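Local atomic coordinates of paenibacillus xanthan lyase (Paenibacillus, PDB entry 6F2P), a protein that cleaves xanthan, probably by the beta-elimination of polysaccharide lyase family 8, and carries several bound calcium ions. Residues 4-16 / 238-250. Sequence-based numbering, arbitrary orientation.
Sequences DEFDTLREKYKAM and ADLIFILNGSSWQ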
ATOM      1  N   ASP A   4      23.648  44.606   0.086  1.00 39.53           N
ATOM      2  CA  ASP A   4      23.156  44.382   1.436  1.00 38.60           C
ATOM      3  C   ASP A   4      22.144  43.252   1.609  1.00 36.09           C
ATOM      4  O   ASP A   4      22.102  42.644   2.674  1.00 42.45           O
ATOM      5  CB  ASP A   4      22.703  45.687   2.100  1.00 37.86           C
ATOM      6  CG  ASP A   4      23.860  46.436   2.742  1.00 56.33           C
ATOM      7  OD1 ASP A   4      24.203  46.125   3.905  1.00 42.71           O
ATOM      8  OD2 ASP A   4      24.441  47.322   2.077  1.00 72.36           O
ATOM      9  N   GLU A   5      21.352  42.936   0.589  1.00 33.42           N
ATOM     10  CA  GLU A   5      20.449  41.798   0.754  1.00 30.52           C
ATOM     11  C   GLU A   5      21.254  40.508   0.744  1.00 25.90           C
ATOM     12  O   GLU A   5      20.992  39.579   1.512  1.00 22.02           O
ATOM     13  CB  GLU A   5      19.340  41.751  -0.295  1.00 29.61           C
ATOM     14  CG  GLU A   5      18.329  40.643  -0.000  1.00 23.65           C
ATOM     15  CD  GLU A   5      17.074  40.714  -0.850  1.00 30.77           C
ATOM     16  OE1 GLU A   5      16.914  41.682  -1.629  1.00 39.83           O
ATOM     17  OE2 GLU A   5      16.239  39.788  -0.732  1.00 26.80           O
ATOM     18  N   PHE A   6      22.247  40.468  -0.132  1.00 27.25           N
ATOM     19  CA  PHE A   6      23.209  39.380  -0.136  1.00 23.34           C
ATOM     20  C   PHE A   6      23.979  39.320   1.181  1.00 24.31           C
ATOM     21  O   PHE A   6      24.131  38.248   1.759  1.00 24.46           O
ATOM     22  CB  PHE A   6      24.167  39.556  -1.296  1.00 23.52           C
ATOM     23  CG  PHE A   6      23.495  39.537  -2.635  1.00 25.02           C
ATOM     24  CD1 PHE A   6      22.863  38.394  -3.089  1.00 24.37           C
ATOM     25  CD2 PHE A   6      23.505  40.654  -3.446  1.00 29.64           C
ATOM     26  CE1 PHE A   6      22.255  38.369  -4.330  1.00 28.08           C
ATOM     27  CE2 PHE A   6      22.898  40.635  -4.686  1.00 32.28           C
ATOM     28  CZ  PHE A   6      22.273  39.491  -5.131  1.00 29.31           C
ATOM     29  N   ASP A   7      24.445  40.473   1.659  1.00 20.88           N
ATOM     30  CA  ASP A   7      25.153  40.540   2.933  1.00 25.73           C
ATOM     31  C   ASP A   7      24.310  39.951   4.051  1.00 27.20           C
ATOM     32  O   ASP A   7      24.824  39.257   4.925  1.00 30.52           O
ATOM     33  CB  ASP A   7      25.548  41.983   3.291  1.00 26.58           C
ATOM     34  CG  ASP A   7      26.548  42.583   2.307  1.00 32.83           C
ATOM     35  OD1 ASP A   7      27.438  41.847   1.821  1.00 21.88           O
ATOM     36  OD2 ASP A   7      26.431  43.793   2.008  1.00 33.46           O
ATOM     37  N   THR A   8      23.011  40.218   4.011  1.00 30.06           N
ATOM     38  CA  THR A   8      22.108  39.769   5.062  1.00 27.45           C
ATOM     39  C   THR A   8      21.956  38.257   5.046  1.00 24.13           C
ATOM     40  O   THR A   8      22.002  37.603   6.095  1.00 21.90           O
ATOM     41  CB  THR A   8      20.726  40.415   4.920  1.00 21.95           C
ATOM     42  OG1 THR A   8      20.846  41.825   5.108  1.00 25.71           O
ATOM     43  CG2 THR A   8      19.794  39.876   5.969  1.00 21.03           C
ATOM     44  N   LEU A   9      21.776  37.713   3.845  1.00 22.57           N
ATOM     45  CA  LEU A   9      21.640  36.276   3.665  1.00 23.59           C
ATOM     46  C   LEU A   9      22.936  35.580   4.054  1.00 25.93           C
ATOM     47  O   LEU A   9      22.917  34.619   4.824  1.00 22.73           O
ATOM     48  CB  LEU A   9      21.267  35.936   2.221  1.00 21.13           C
ATOM     49  CG  LEU A   9      19.872  36.359   1.769  1.00 23.41           C
ATOM     50  CD1 LEU A   9      19.628  35.945   0.323  1.00 21.12           C
ATOM     51  CD2 LEU A   9      18.826  35.759   2.689  1.00 16.37           C
ATOM     52  N   ARG A  10      24.057  36.082   3.534  1.00 23.03           N
ATOM     53  CA  ARG A  10      25.371  35.515   3.831  1.00 22.44           C
ATOM     54  C   ARG A  10      25.619  35.439   5.336  1.00 21.14           C
ATOM     55  O   ARG A  10      26.173  34.458   5.833  1.00 17.21           O
ATOM     56  CB  ARG A  10      26.490  36.303   3.144  1.00 20.27           C
ATOM     57  CG  ARG A  10      27.867  35.653   3.301  1.00 25.85           C
ATOM     58  CD  ARG A  10      29.019  36.560   2.860  1.00 23.20           C
ATOM     59  NE  ARG A  10      29.056  37.798   3.638  1.00 25.67           N
ATOM     60  CZ  ARG A  10      28.750  38.999   3.150  1.00 23.60           C
ATOM     61  NH1 ARG A  10      28.795  40.065   3.936  1.00 20.58           N
ATOM     62  NH2 ARG A  10      28.403  39.136   1.877  1.00 21.73           N
ATOM     63  N   GLU A  11      25.177  36.459   6.062  1.00 21.80           N
ATOM     64  CA  GLU A  11      25.377  36.494   7.507  1.00 17.85           C
ATOM     65  C   GLU A  11      24.481  35.491   8.195  1.00 21.13           C
ATOM     66  O   GLU A  11      24.861  34.874   9.195  1.00 22.96           O
ATOM     67  CB  GLU A  11      25.130  37.895   8.049  1.00 16.17           C
ATOM     68  CG  GLU A  11      26.234  38.872   7.688  1.00 31.01           C
ATOM     69  CD  GLU A  11      25.838  40.317   7.900  1.00 36.39           C
ATOM     70  OE1 GLU A  11      24.708  40.573   8.371  1.00 45.23           O
ATOM     71  OE2 GLU A  11      26.662  41.201   7.591  1.00 42.94           O
ATOM     72  N   LYS A  12      23.282  35.331   7.649  1.00 27.17           N
ATOM     73  CA  LYS A  12      22.342  34.341   8.149  1.00 22.64           C
ATOM     74  C   LYS A  12      22.925  32.935   7.977  1.00 22.01           C
ATOM     75  O   LYS A  12      22.845  32.105   8.883  1.00 21.63           O
ATOM     76  CB  LYS A  12      21.033  34.463   7.393  1.00 17.98           C
ATOM     77  CG  LYS A  12      19.871  33.753   8.031  1.00 21.14           C
ATOM     78  CD  LYS A  12      18.767  33.654   7.010  1.00 24.50           C
ATOM     79  CE  LYS A  12      17.438  33.325   7.639  1.00 22.85           C
ATOM     80  NZ  LYS A  12      16.360  33.709   6.678  1.00 30.10           N
ATOM     81  N   TYR A  13      23.536  32.688   6.820  1.00 21.47           N
ATOM     82  CA  TYR A  13      24.097  31.378   6.487  1.00 21.31           C
ATOM     83  C   TYR A  13      25.295  31.067   7.353  1.00 22.98           C
ATOM     84  O   TYR A  13      25.422  29.960   7.883  1.00 18.80           O
ATOM     85  CB  TYR A  13      24.525  31.327   5.018  1.00 19.15           C
ATOM     86  CG  TYR A  13      24.896  29.938   4.544  1.00 21.40           C
ATOM     87  CD1 TYR A  13      23.971  28.909   4.596  1.00 25.80           C
ATOM     88  CD2 TYR A  13      26.157  29.660   4.030  1.00 19.40           C
ATOM     89  CE1 TYR A  13      24.287  27.635   4.165  1.00 29.76           C
ATOM     90  CE2 TYR A  13      26.485  28.384   3.590  1.00 24.36           C
ATOM     91  CZ  TYR A  13      25.541  27.371   3.665  1.00 29.80           C
ATOM     92  OH  TYR A  13      25.833  26.089   3.240  1.00 32.18           O
ATOM     93  N   LYS A  14      26.177  32.055   7.472  1.00 21.80           N
ATOM     94  CA  LYS A  14      27.375  31.921   8.279  1.00 16.74           C
ATOM     95  C   LYS A  14      26.986  31.590   9.709  1.00 17.64           C
ATOM     96  O   LYS A  14      27.559  30.688  10.323  1.00 17.98           O
ATOM     97  CB  LYS A  14      28.217  33.194   8.223  1.00 20.72           C
ATOM     98  CG  LYS A  14      29.420  33.169   9.147  1.00 23.39           C
ATOM     99  CD  LYS A  14      30.378  34.306   8.859  1.00 25.87           C
ATOM    100  CE  LYS A  14      31.344  34.504  10.016  1.00 20.63           C
ATOM    101  NZ  LYS A  14      32.420  35.462   9.652  1.00 23.10           N
ATOM    102  N   ALA A  15      25.985  32.292  10.227  1.00 17.55           N
ATOM    103  CA  ALA A  15      25.459  31.988  11.555  1.00 16.28           C
ATOM    104  C   ALA A  15      24.913  30.548  11.684  1.00 18.10           C
ATOM    105  O   ALA A  15      24.949  29.959  12.763  1.00 21.57           O
ATOM    106  CB  ALA A  15      24.412  32.996  11.938  1.00 16.09           C
ATOM    107  N   MET A  16      24.414  29.972  10.594  1.00 15.46           N
ATOM    108  CA  MET A  16      24.022  28.559  10.635  1.00 21.24           C
ATOM    109  C   MET A  16      25.263  27.681  10.748  1.00 21.03           C
ATOM    110  O   MET A  16      25.274  26.676  11.457  1.00 22.66           O
ATOM    111  CB  MET A  16      23.234  28.154   9.389  1.00 20.26           C
ATOM    112  CG  MET A  16      21.957  28.932   9.154  1.00 20.34           C
ATOM    113  SD  MET A  16      21.284  28.605   7.512  1.00 23.24           S
ATOM    114  CE  MET A  16      20.547  26.989   7.760  1.00 21.02           C
ATOM    115  N   ALA A 238      14.564  21.896   3.734  1.00 11.00           N
ATOM    116  CA  ALA A 238      14.279  22.682   4.922  1.00 10.50           C
ATOM    117  C   ALA A 238      15.338  23.769   5.110  1.00 19.76           C
ATOM    118  O   ALA A 238      15.038  24.852   5.605  1.00 23.20           O
ATOM    119  CB  ALA A 238      14.194  21.789   6.150  1.00 11.44           C
ATOM    120  N   ASP A 239      16.575  23.489   4.706  1.00 20.53           N
ATOM    121  CA  ASP A 239      17.634  24.477   4.862  1.00 20.32           C
ATOM    122  C   ASP A 239      17.499  25.582   3.829  1.00 18.66           C
ATOM    123  O   ASP A 239      17.613  26.757   4.165  1.00 21.25           O
ATOM    124  CB  ASP A 239      19.029  23.844   4.820  1.00 22.19           C
ATOM    125  CG  ASP A 239      19.482  23.339   6.182  1.00 29.94           C
ATOM    126  OD1 ASP A 239      18.737  23.516   7.172  1.00 27.46           O
ATOM    127  OD2 ASP A 239      20.592  22.772   6.267  1.00 42.49           O
ATOM    128  N   LEU A 240      17.242  25.209   2.580  1.00 14.97           N
ATOM    129  CA  LEU A 240      17.051  26.206   1.533  1.00 17.21           C
ATOM    130  C   LEU A 240      15.876  27.127   1.828  1.00 19.88           C
ATOM    131  O   LEU A 240      15.969  28.341   1.638  1.00 24.90           O
ATOM    132  CB  LEU A 240      16.850  25.547   0.180  1.00 17.14           C
ATOM    133  CG  LEU A 240      18.088  25.591  -0.706  1.00 21.17           C
ATOM    134  CD1 LEU A 240      17.715  25.197  -2.113  1.00 26.98           C
ATOM    135  CD2 LEU A 240      18.709  26.978  -0.680  1.00 17.90           C
ATOM    136  N   ILE A 241      14.774  26.552   2.294  1.00 16.81           N
ATOM    137  CA  ILE A 241      13.619  27.355   2.664  1.00 20.46           C
ATOM    138  C   ILE A 241      13.991  28.348   3.759  1.00 22.76           C
ATOM    139  O   ILE A 241      13.658  29.530   3.664  1.00 22.52           O
ATOM    140  CB  ILE A 241      12.432  26.481   3.104  1.00 17.37           C
ATOM    141  CG1 ILE A 241      11.777  25.830   1.890  1.00  9.78           C
ATOM    142  CG2 ILE A 241      11.406  27.298   3.869  1.00 15.51           C
ATOM    143  CD1 ILE A 241      10.923  24.640   2.267  1.00 11.64           C
ATOM    144  N   PHE A 242      14.702  27.869   4.777  1.00 18.91           N
ATOM    145  CA  PHE A 242      15.083  28.706   5.912  1.00 17.92           C
ATOM    146  C   PHE A 242      15.992  29.869   5.511  1.00 22.94           C
ATOM    147  O   PHE A 242      15.788  30.996   5.951  1.00 24.66           O
ATOM    148  CB  PHE A 242      15.762  27.865   6.986  1.00 18.01           C
ATOM    149  CG  PHE A 242      16.330  28.669   8.117  1.00 23.06           C
ATOM    150  CD1 PHE A 242      15.537  29.033   9.190  1.00 23.52           C
ATOM    151  CD2 PHE A 242      17.672  29.045   8.122  1.00 29.03           C
ATOM    152  CE1 PHE A 242      16.060  29.770  10.242  1.00 24.61           C
ATOM    153  CE2 PHE A 242      18.202  29.783   9.173  1.00 25.70           C
ATOM    154  CZ  PHE A 242      17.393  30.145  10.232  1.00 23.20           C
ATOM    155  N   ILE A 243      16.999  29.589   4.688  1.00 18.73           N
ATOM    156  CA  ILE A 243      17.946  30.615   4.255  1.00 20.29           C
ATOM    157  C   ILE A 243      17.258  31.689   3.410  1.00 24.11           C
ATOM    158  O   ILE A 243      17.393  32.895   3.660  1.00 20.27           O
ATOM    159  CB  ILE A 243      19.119  29.988   3.451  1.00 17.64           C
ATOM    160  CG1 ILE A 243      19.878  28.986   4.317  1.00 21.01           C
ATOM    161  CG2 ILE A 243      20.081  31.054   2.930  1.00 11.09           C
ATOM    162  CD1 ILE A 243      20.752  28.036   3.533  1.00 25.98           C
ATOM    163  N   LEU A 244      16.503  31.234   2.417  1.00 21.92           N
ATOM    164  CA  LEU A 244      15.893  32.129   1.449  1.00 19.24           C
ATOM    165  C   LEU A 244      14.680  32.858   2.012  1.00 20.21           C
ATOM    166  O   LEU A 244      14.236  33.856   1.448  1.00 19.67           O
ATOM    167  CB  LEU A 244      15.495  31.340   0.209  1.00 15.48           C
ATOM    168  CG  LEU A 244      16.691  30.706  -0.493  1.00 16.37           C
ATOM    169  CD1 LEU A 244      16.229  29.844  -1.660  1.00 16.40           C
ATOM    170  CD2 LEU A 244      17.630  31.793  -0.962  1.00 12.50           C
ATOM    171  N   ASN A 245      14.161  32.354   3.127  1.00 22.49           N
ATOM    172  CA  ASN A 245      12.896  32.822   3.687  1.00 21.12           C
ATOM    173  C   ASN A 245      12.885  34.305   4.004  1.00 22.61           C
ATOM    174  O   ASN A 245      13.750  34.799   4.714  1.00 26.77           O
ATOM    175  CB  ASN A 245      12.560  32.026   4.946  1.00 22.64           C
ATOM    176  CG  ASN A 245      11.313  32.523   5.635  1.00 24.51           C
ATOM    177  OD1 ASN A 245      11.351  32.885   6.811  1.00 24.38           O
ATOM    178  ND2 ASN A 245      10.193  32.545   4.906  1.00 24.26           N
ATOM    179  N   GLY A 246      11.894  35.012   3.474  1.00 23.74           N
ATOM    180  CA  GLY A 246      11.785  36.440   3.698  1.00 24.11           C
ATOM    181  C   GLY A 246      12.489  37.271   2.641  1.00 26.70           C
ATOM    182  O   GLY A 246      12.261  38.476   2.549  1.00 30.50           O
ATOM    183  N   SER A 247      13.328  36.629   1.831  1.00 17.87           N
ATOM    184  CA  SER A 247      14.131  37.339   0.841  1.00 22.57           C
ATOM    185  C   SER A 247      13.468  37.390  -0.521  1.00 22.64           C
ATOM    186  O   SER A 247      12.470  36.723  -0.774  1.00 22.09           O
ATOM    187  CB  SER A 247      15.479  36.650   0.654  1.00 23.47           C
ATOM    188  OG  SER A 247      15.416  35.784  -0.468  1.00 18.65           O
ATOM    189  N   SER A 248      14.072  38.160  -1.417  1.00 24.66           N
ATOM    190  CA  SER A 248      13.592  38.281  -2.785  1.00 22.27           C
ATOM    191  C   SER A 248      13.536  36.927  -3.480  1.00 21.26           C
ATOM    192  O   SER A 248      12.764  36.737  -4.409  1.00 27.87           O
ATOM    193  CB  SER A 248      14.501  39.225  -3.569  1.00 26.09           C
ATOM    194  OG  SER A 248      14.742  40.425  -2.852  1.00 26.55           O
ATOM    195  N   TRP A 249      14.356  35.984  -3.029  1.00 26.71           N
ATOM    196  CA  TRP A 249      14.441  34.680  -3.682  1.00 23.52           C
ATOM    197  C   TRP A 249      13.838  33.584  -2.816  1.00 18.25           C
ATOM    198  O   TRP A 249      14.127  32.404  -3.003  1.00 19.75           O
ATOM    199  CB  TRP A 249      15.896  34.359  -4.061  1.00 17.25           C
ATOM    200  CG  TRP A 249      16.531  35.518  -4.777  1.00 21.99           C
ATOM    201  CD1 TRP A 249      16.362  35.872  -6.092  1.00 22.98           C
ATOM    202  CD2 TRP A 249      17.391  36.508  -4.205  1.00 20.19           C
ATOM    203  NE1 TRP A 249      17.079  37.014  -6.369  1.00 25.74           N
ATOM    204  CE2 TRP A 249      17.716  37.424  -5.228  1.00 23.06           C
ATOM    205  CE3 TRP A 249      17.924  36.703  -2.926  1.00 21.46           C
ATOM    206  CZ2 TRP A 249      18.550  38.518  -5.010  1.00 26.90           C
ATOM    207  CZ3 TRP A 249      18.751  37.793  -2.710  1.00 21.63           C
ATOM    208  CH2 TRP A 249      19.056  38.686  -3.747  1.00 24.01           C
ATOM    209  N   GLN A 250      12.983  33.974  -1.881  1.00 16.02           N
ATOM    210  CA  GLN A 250      12.322  33.002  -1.027  1.00 19.70           C
ATOM    211  C   GLN A 250      11.485  32.039  -1.850  1.00 20.18           C
ATOM    212  O   GLN A 250      11.110  32.330  -2.994  1.00 15.43           O
ATOM    213  CB  GLN A 250      11.432  33.690  -0.013  1.00 19.19           C
ATOM    214  CG  GLN A 250      10.087  34.076  -0.560  1.00 14.10           C
ATOM    215  CD  GLN A 250       9.418  35.113   0.303  1.00 22.74           C
ATOM    216  OE1 GLN A 250       9.222  36.248  -0.128  1.00 21.91           O
ATOM    217  NE2 GLN A 250       9.075  34.735   1.536  1.00 25.23           N
TER
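Leu-9 and Ile-243 sit on the buried side of this contact of a helix with a helix end and the turns after it, a worked example of how one interface can be greasy within and polar at its margin. Leu-9 sends CD1 to the edge of the Trp-249 ring, 3.7 Å from CZ3, while its CD2 lies against Ile-243 O and Ser-247 CB. Ile-243 CD1 meets Tyr-13 CD1 at 3.5 Å, and its CG1 touches Met-16 SD; Tyr-13 OH turns to Asp-136. Helix 168-184 backs it, with Ile-183 against Leu-9 and Ile-180 against Tyr-13. The segments belong to the helical N-terminal part of a family 8 lyase; the axes of 4-16 and 238-244 lie at 136°, nearer antiparallel than parallel. Toward solvent the contact becomes polar. Lys-12, extended with CG anti to N (chi1 -165°), lays CE over one face of Phe-242 and bonds NZ to Phe-242 O at 2.9 Å, in the carbonyl plane, and to Ile-243 O from above its plane. A methionine in its place would probably leave these helix-end carbonyls without their charged donor. Beyond the helix end, an ST turn at Ser-247 presents Ser-248 N, whose nearly straight bond (173°) reaches Glu-5 OE2 at 2.8 Å.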